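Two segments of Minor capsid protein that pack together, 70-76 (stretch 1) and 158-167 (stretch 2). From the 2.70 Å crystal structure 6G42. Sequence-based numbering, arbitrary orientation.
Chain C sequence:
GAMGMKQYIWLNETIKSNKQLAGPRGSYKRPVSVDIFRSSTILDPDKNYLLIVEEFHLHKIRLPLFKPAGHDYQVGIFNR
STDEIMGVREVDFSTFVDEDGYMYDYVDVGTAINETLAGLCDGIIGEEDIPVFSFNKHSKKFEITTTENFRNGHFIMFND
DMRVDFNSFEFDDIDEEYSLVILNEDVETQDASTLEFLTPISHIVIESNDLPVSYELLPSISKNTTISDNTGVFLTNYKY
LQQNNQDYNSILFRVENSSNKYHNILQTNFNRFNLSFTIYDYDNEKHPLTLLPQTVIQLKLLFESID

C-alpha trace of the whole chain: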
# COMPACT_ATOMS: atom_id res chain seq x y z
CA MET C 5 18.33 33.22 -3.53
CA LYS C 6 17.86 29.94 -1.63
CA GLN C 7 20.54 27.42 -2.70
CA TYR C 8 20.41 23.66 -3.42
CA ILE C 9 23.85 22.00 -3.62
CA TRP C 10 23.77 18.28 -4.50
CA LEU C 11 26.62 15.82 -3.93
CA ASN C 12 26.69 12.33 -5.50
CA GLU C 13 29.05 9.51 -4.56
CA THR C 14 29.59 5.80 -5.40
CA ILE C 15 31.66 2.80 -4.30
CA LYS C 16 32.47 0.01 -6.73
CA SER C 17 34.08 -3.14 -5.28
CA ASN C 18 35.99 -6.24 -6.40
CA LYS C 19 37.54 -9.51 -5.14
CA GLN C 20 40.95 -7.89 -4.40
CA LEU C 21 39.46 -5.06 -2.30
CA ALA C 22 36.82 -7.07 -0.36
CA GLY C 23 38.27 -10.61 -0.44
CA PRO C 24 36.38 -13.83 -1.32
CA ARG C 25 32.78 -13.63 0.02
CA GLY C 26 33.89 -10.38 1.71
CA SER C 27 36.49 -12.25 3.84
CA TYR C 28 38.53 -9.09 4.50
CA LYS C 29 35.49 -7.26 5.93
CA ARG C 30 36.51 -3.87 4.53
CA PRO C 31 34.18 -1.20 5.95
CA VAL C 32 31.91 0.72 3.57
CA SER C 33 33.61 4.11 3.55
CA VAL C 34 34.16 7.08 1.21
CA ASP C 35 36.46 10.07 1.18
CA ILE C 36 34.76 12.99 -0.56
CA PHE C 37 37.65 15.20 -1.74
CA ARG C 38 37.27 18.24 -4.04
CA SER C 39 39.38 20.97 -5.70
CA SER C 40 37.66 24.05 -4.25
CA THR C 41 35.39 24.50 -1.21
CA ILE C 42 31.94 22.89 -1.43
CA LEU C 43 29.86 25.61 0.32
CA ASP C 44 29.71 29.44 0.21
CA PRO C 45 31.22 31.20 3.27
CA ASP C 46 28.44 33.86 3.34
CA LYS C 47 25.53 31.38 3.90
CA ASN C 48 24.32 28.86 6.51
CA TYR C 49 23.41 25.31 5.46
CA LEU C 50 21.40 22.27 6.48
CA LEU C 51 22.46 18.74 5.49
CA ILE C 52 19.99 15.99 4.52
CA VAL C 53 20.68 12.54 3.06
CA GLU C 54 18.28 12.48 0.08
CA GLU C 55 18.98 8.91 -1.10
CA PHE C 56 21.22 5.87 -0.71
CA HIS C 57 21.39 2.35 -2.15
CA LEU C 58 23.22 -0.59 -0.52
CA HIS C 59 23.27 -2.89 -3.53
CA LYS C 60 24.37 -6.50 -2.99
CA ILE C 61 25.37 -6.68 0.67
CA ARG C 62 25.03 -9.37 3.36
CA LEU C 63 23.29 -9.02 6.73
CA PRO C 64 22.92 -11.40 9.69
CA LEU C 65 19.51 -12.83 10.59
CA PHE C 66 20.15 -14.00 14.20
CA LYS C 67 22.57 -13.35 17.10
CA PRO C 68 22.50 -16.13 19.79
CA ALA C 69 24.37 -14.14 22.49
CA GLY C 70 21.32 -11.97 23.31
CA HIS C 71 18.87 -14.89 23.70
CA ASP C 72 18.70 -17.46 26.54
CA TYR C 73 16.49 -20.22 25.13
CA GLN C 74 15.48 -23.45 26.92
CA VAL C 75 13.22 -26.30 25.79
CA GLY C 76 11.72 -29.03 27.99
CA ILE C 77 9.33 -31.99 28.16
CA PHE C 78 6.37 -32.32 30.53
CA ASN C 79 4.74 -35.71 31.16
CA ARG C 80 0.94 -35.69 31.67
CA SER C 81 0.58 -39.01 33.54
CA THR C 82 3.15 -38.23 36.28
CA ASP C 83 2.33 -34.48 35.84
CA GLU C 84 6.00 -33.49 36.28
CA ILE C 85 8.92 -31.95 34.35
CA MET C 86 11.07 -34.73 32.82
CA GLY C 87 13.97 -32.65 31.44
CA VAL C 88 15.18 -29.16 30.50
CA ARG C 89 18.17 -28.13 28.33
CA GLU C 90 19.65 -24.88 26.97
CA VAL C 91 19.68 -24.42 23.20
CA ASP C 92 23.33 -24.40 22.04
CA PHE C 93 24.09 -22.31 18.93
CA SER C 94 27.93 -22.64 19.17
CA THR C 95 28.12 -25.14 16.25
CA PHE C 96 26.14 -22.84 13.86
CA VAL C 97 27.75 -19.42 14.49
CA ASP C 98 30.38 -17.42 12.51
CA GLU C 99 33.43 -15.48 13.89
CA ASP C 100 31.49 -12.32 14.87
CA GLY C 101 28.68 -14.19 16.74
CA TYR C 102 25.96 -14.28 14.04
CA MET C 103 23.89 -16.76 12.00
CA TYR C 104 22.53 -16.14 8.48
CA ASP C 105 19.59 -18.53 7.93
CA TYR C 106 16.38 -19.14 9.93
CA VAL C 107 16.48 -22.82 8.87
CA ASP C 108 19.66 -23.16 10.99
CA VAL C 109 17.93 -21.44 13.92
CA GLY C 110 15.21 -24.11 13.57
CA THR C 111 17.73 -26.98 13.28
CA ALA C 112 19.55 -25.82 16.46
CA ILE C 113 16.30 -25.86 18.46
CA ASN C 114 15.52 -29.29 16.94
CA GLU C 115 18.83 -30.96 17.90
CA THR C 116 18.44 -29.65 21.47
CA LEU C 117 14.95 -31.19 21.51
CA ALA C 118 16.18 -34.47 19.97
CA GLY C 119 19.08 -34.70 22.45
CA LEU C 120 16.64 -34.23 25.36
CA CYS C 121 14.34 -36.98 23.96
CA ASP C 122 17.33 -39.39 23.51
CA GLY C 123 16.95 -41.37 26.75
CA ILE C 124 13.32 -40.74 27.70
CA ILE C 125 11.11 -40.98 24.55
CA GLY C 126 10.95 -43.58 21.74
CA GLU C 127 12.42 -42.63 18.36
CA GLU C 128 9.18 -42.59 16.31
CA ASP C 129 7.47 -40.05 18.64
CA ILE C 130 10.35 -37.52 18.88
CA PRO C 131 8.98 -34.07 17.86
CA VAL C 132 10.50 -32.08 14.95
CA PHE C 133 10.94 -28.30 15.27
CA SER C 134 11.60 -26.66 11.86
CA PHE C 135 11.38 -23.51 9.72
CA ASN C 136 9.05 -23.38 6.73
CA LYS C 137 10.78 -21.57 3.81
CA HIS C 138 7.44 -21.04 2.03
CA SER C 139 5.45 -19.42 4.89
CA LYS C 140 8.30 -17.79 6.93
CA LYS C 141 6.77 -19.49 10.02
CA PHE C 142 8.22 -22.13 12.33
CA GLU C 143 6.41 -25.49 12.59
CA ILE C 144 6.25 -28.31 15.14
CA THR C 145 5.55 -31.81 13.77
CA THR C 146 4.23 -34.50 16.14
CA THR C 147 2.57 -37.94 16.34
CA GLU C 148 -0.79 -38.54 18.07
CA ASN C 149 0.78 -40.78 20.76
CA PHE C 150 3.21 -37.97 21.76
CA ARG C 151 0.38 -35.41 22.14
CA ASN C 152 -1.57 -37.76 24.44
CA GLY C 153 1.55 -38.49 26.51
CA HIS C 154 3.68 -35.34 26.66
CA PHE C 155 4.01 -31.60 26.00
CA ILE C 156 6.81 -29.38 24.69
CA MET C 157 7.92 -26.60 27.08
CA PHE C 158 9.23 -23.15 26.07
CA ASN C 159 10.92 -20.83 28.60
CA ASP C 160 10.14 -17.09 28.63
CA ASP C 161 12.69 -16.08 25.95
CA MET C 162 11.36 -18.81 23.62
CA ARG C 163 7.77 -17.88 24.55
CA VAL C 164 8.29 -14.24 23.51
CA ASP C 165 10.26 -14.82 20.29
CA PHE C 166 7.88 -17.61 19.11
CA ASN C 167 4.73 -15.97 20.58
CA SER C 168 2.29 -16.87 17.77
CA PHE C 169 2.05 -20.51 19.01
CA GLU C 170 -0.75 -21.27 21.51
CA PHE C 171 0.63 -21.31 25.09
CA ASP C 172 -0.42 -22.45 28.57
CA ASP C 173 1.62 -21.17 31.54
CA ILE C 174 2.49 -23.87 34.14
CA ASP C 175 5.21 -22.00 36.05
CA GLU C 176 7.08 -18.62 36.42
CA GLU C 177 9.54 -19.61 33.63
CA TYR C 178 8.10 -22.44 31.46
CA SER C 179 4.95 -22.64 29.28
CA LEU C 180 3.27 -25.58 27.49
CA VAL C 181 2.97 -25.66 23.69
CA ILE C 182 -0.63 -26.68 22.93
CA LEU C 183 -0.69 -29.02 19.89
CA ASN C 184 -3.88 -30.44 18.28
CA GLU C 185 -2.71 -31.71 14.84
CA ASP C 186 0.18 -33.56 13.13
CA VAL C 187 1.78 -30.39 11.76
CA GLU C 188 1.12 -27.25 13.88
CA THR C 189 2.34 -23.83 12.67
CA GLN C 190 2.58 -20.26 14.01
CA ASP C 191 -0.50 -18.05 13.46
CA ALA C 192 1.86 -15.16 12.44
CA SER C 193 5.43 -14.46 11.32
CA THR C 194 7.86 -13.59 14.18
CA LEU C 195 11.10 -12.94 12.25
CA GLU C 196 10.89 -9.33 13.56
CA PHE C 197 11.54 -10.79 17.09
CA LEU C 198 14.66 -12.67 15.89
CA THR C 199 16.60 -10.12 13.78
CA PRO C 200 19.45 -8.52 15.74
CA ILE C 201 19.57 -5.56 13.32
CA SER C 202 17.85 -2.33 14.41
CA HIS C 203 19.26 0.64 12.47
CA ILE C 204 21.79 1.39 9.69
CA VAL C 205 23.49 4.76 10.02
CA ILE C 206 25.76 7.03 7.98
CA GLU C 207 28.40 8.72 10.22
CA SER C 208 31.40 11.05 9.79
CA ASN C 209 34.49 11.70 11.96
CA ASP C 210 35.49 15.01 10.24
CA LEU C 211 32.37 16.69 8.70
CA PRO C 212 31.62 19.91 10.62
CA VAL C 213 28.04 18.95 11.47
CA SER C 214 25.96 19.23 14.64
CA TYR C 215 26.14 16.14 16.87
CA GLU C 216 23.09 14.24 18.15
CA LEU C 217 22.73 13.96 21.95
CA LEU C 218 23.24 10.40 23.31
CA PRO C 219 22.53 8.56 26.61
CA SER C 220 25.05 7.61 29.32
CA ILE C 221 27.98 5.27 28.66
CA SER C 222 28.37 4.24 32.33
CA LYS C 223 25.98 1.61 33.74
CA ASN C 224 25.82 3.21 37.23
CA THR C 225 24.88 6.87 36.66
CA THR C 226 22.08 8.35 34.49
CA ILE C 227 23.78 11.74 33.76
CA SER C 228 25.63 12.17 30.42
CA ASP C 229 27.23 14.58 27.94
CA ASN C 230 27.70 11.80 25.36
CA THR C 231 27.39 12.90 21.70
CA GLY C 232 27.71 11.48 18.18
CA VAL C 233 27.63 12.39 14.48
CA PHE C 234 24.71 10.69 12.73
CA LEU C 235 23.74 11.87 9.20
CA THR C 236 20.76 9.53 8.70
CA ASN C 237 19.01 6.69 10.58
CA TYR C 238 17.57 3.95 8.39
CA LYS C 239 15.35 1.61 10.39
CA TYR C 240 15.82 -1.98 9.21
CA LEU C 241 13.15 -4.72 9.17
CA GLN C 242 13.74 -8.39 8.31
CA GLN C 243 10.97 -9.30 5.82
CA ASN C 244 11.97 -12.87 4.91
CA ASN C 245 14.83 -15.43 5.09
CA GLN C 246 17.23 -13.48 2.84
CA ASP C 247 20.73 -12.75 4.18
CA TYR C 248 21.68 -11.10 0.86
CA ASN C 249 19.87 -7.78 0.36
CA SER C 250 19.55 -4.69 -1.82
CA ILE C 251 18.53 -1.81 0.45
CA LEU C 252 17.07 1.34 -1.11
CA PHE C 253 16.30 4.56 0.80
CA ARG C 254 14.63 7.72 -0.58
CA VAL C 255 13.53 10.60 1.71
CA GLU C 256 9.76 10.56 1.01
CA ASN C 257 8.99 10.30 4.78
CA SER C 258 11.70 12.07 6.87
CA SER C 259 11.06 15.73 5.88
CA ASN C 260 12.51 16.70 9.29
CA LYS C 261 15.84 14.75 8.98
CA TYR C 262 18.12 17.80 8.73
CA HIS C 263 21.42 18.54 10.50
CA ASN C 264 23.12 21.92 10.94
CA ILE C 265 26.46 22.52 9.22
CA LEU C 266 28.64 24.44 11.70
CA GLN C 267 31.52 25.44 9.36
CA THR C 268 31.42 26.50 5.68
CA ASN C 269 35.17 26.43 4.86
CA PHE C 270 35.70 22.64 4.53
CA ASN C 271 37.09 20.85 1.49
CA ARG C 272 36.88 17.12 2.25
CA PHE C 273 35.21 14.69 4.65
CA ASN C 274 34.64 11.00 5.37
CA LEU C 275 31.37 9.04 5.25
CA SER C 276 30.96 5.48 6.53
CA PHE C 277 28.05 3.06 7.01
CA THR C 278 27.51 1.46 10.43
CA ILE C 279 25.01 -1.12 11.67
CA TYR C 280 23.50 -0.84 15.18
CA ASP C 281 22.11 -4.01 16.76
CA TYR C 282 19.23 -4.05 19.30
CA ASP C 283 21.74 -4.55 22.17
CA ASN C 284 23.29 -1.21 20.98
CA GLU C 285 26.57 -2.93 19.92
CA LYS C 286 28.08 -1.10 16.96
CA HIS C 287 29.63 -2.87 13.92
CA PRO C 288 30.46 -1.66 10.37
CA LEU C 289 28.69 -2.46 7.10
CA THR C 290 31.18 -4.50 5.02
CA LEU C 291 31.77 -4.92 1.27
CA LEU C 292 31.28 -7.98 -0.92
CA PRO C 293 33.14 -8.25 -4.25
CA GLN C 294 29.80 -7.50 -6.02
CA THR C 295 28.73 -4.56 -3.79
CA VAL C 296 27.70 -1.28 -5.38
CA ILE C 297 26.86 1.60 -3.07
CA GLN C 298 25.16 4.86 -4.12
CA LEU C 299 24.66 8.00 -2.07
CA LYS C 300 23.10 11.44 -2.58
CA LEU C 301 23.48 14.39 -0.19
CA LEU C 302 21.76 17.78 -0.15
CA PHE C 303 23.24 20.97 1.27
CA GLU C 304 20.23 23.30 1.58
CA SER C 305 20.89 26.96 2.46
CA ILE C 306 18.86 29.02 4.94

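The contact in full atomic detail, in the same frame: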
# COMPACT_ATOMS: atom_id res chain seq x y z
N GLY C 70 22.41 -12.70 22.65
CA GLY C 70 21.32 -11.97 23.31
C GLY C 70 20.13 -12.77 23.80
O GLY C 70 19.33 -12.26 24.59
N HIS C 71 19.99 -14.01 23.33
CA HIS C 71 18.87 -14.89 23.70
C HIS C 71 19.32 -16.01 24.64
O HIS C 71 20.41 -16.56 24.48
CB HIS C 71 18.25 -15.51 22.44
CG HIS C 71 18.00 -14.53 21.33
ND1 HIS C 71 16.82 -13.84 21.19
CD2 HIS C 71 18.80 -14.14 20.31
CE1 HIS C 71 16.90 -13.06 20.12
NE2 HIS C 71 18.08 -13.22 19.57
N ASP C 72 18.47 -16.35 25.60
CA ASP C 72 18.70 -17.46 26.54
C ASP C 72 17.55 -18.46 26.44
O ASP C 72 16.67 -18.49 27.30
CB ASP C 72 18.83 -16.95 27.98
CG ASP C 72 20.02 -16.01 28.17
OD1 ASP C 72 21.13 -16.33 27.69
OD2 ASP C 72 19.85 -14.96 28.82
N TYR C 73 17.57 -19.27 25.39
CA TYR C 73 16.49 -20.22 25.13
C TYR C 73 16.66 -21.51 25.94
O TYR C 73 17.79 -21.90 26.25
CB TYR C 73 16.39 -20.56 23.64
CG TYR C 73 16.02 -19.41 22.70
CD1 TYR C 73 15.36 -18.26 23.16
CD2 TYR C 73 16.30 -19.50 21.34
CE1 TYR C 73 15.02 -17.23 22.30
CE2 TYR C 73 15.96 -18.47 20.47
CZ TYR C 73 15.33 -17.34 20.95
OH TYR C 73 15.00 -16.32 20.09
N GLN C 74 15.53 -22.13 26.27
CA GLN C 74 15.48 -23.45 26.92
C GLN C 74 14.22 -24.17 26.49
O GLN C 74 13.12 -23.62 26.60
CB GLN C 74 15.45 -23.35 28.44
CG GLN C 74 16.72 -22.83 29.11
CD GLN C 74 16.65 -22.88 30.63
OE1 GLN C 74 15.86 -23.62 31.21
NE2 GLN C 74 17.49 -22.08 31.28
N VAL C 75 14.37 -25.41 26.02
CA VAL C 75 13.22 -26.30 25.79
C VAL C 75 13.10 -27.31 26.93
O VAL C 75 14.00 -27.44 27.75
CB VAL C 75 13.26 -27.03 24.42
CG1 VAL C 75 13.10 -26.03 23.29
CG2 VAL C 75 14.53 -27.85 24.24
N GLY C 76 11.97 -28.01 26.97
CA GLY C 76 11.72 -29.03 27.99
C GLY C 76 10.59 -29.96 27.60
O GLY C 76 9.91 -29.74 26.60
N PHE C 158 8.42 -24.30 26.50
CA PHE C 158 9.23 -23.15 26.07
C PHE C 158 9.42 -22.25 27.29
O PHE C 158 8.45 -21.92 27.97
CB PHE C 158 8.48 -22.33 25.01
CG PHE C 158 8.59 -22.84 23.58
CD1 PHE C 158 8.80 -24.19 23.28
CD2 PHE C 158 8.44 -21.95 22.53
CE1 PHE C 158 8.88 -24.62 21.96
CE2 PHE C 158 8.52 -22.38 21.21
CZ PHE C 158 8.74 -23.72 20.93
N ASN C 159 10.66 -21.84 27.56
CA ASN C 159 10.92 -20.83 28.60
C ASN C 159 10.52 -19.43 28.10
O ASN C 159 10.08 -19.29 26.96
CB ASN C 159 12.38 -20.88 29.10
CG ASN C 159 13.37 -20.32 28.10
OD1 ASN C 159 13.15 -20.35 26.89
ND2 ASN C 159 14.50 -19.83 28.61
N ASP C 160 10.68 -18.41 28.94
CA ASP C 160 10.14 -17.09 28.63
C ASP C 160 10.78 -16.38 27.43
O ASP C 160 10.10 -15.61 26.75
CB ASP C 160 10.18 -16.17 29.86
CG ASP C 160 9.23 -14.98 29.74
OD1 ASP C 160 8.06 -15.18 29.32
OD2 ASP C 160 9.65 -13.84 30.05
N ASP C 161 12.06 -16.62 27.16
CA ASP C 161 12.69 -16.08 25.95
C ASP C 161 12.17 -16.74 24.67
O ASP C 161 11.93 -16.06 23.68
CB ASP C 161 14.22 -16.16 26.03
CG ASP C 161 14.84 -15.03 26.88
OD1 ASP C 161 14.13 -14.44 27.72
OD2 ASP C 161 16.04 -14.74 26.69
N MET C 162 11.99 -18.06 24.72
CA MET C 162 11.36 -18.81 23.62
C MET C 162 9.90 -18.39 23.42
O MET C 162 9.47 -18.12 22.31
CB MET C 162 11.42 -20.32 23.88
CG MET C 162 12.80 -20.93 23.69
SD MET C 162 13.17 -21.30 21.97
CE MET C 162 12.18 -22.77 21.73
N ARG C 163 9.16 -18.35 24.53
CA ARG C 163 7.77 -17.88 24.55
C ARG C 163 7.60 -16.57 23.77
O ARG C 163 6.75 -16.48 22.89
CB ARG C 163 7.33 -17.69 26.01
CG ARG C 163 5.99 -16.98 26.24
CD ARG C 163 4.82 -17.84 25.83
NE ARG C 163 3.56 -17.30 26.34
CZ ARG C 163 2.73 -16.50 25.67
NH1 ARG C 163 2.98 -16.10 24.42
NH2 ARG C 163 1.62 -16.08 26.27
N VAL C 164 8.41 -15.57 24.11
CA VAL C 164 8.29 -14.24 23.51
C VAL C 164 8.63 -14.27 22.02
O VAL C 164 7.85 -13.78 21.19
CB VAL C 164 9.13 -13.18 24.28
CG1 VAL C 164 9.09 -11.83 23.58
CG2 VAL C 164 8.59 -13.01 25.69
N ASP C 165 9.78 -14.84 21.68
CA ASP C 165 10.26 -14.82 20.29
C ASP C 165 9.50 -15.76 19.35
O ASP C 165 9.54 -15.57 18.13
CB ASP C 165 11.76 -15.09 20.23
CG ASP C 165 12.59 -13.93 20.77
OD1 ASP C 165 12.02 -12.89 21.18
OD2 ASP C 165 13.83 -14.04 20.79
N PHE C 166 8.79 -16.75 19.90
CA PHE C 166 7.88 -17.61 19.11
C PHE C 166 6.45 -17.53 19.67
O PHE C 166 5.77 -18.55 19.85
CB PHE C 166 8.41 -19.05 19.05
CG PHE C 166 9.82 -19.15 18.53
CD1 PHE C 166 10.90 -19.04 19.39
CD2 PHE C 166 10.06 -19.34 17.18
CE1 PHE C 166 12.20 -19.13 18.91
CE2 PHE C 166 11.36 -19.43 16.70
CZ PHE C 166 12.43 -19.32 17.57
N ASN C 167 6.01 -16.30 19.91
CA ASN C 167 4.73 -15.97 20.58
C ASN C 167 3.45 -16.41 19.88
O ASN C 167 2.44 -16.64 20.55
CB ASN C 167 4.65 -14.47 20.86
CG ASN C 167 4.74 -13.63 19.59
OD1 ASN C 167 3.76 -13.46 18.88
ND2 ASN C 167 5.92 -13.07 19.33

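How do the two backbones meet? Stretch 1 runs as a loop into a strand at Gln74, while stretch 2 passes Phe158 and enters a helix at Asp160. Val75 and Phe158 form an antiparallel, non-hydrogen-bonded bridge, their CA atoms 5.1 Å apart and their side chains on the same face of the sheet. Beside it, Asn159 N donates to Gln74 O at 3.2 Å.

What does Asn159 do where strand pairing gives way to helix? Its side chain extends the backbone pairing: ND2 donates to Asp72 O at 2.9 Å, and OD1 accepts a weak bond from Gln74 N at 3.0 Å. The same OD1 caps the helix by accepting a weak bond from Met162 N at 3.4 Å, so one amide side chain ties the loop to the helix start.

How does the helix hold the loop? Two carboxylates serve as acceptors: Asp161 OD2 takes the backbone Asp72 N at 3.1 Å, and Asp165 OD2, one turn on, takes Tyr73 OH at 2.7 Å. His71 ND1 also lies 3.0 Å from Asp165 OD2.

What packs around Tyr73? Met162 SD sits over one ring face, 3.9 Å from the centroid, a favourable sulfur-aromatic contact. The edge of Phe166 points toward the tyrosine face in an offset arrangement. Met162 CE also reaches Val75 CG1 at 3.7 Å, extending the apolar packing to the strand.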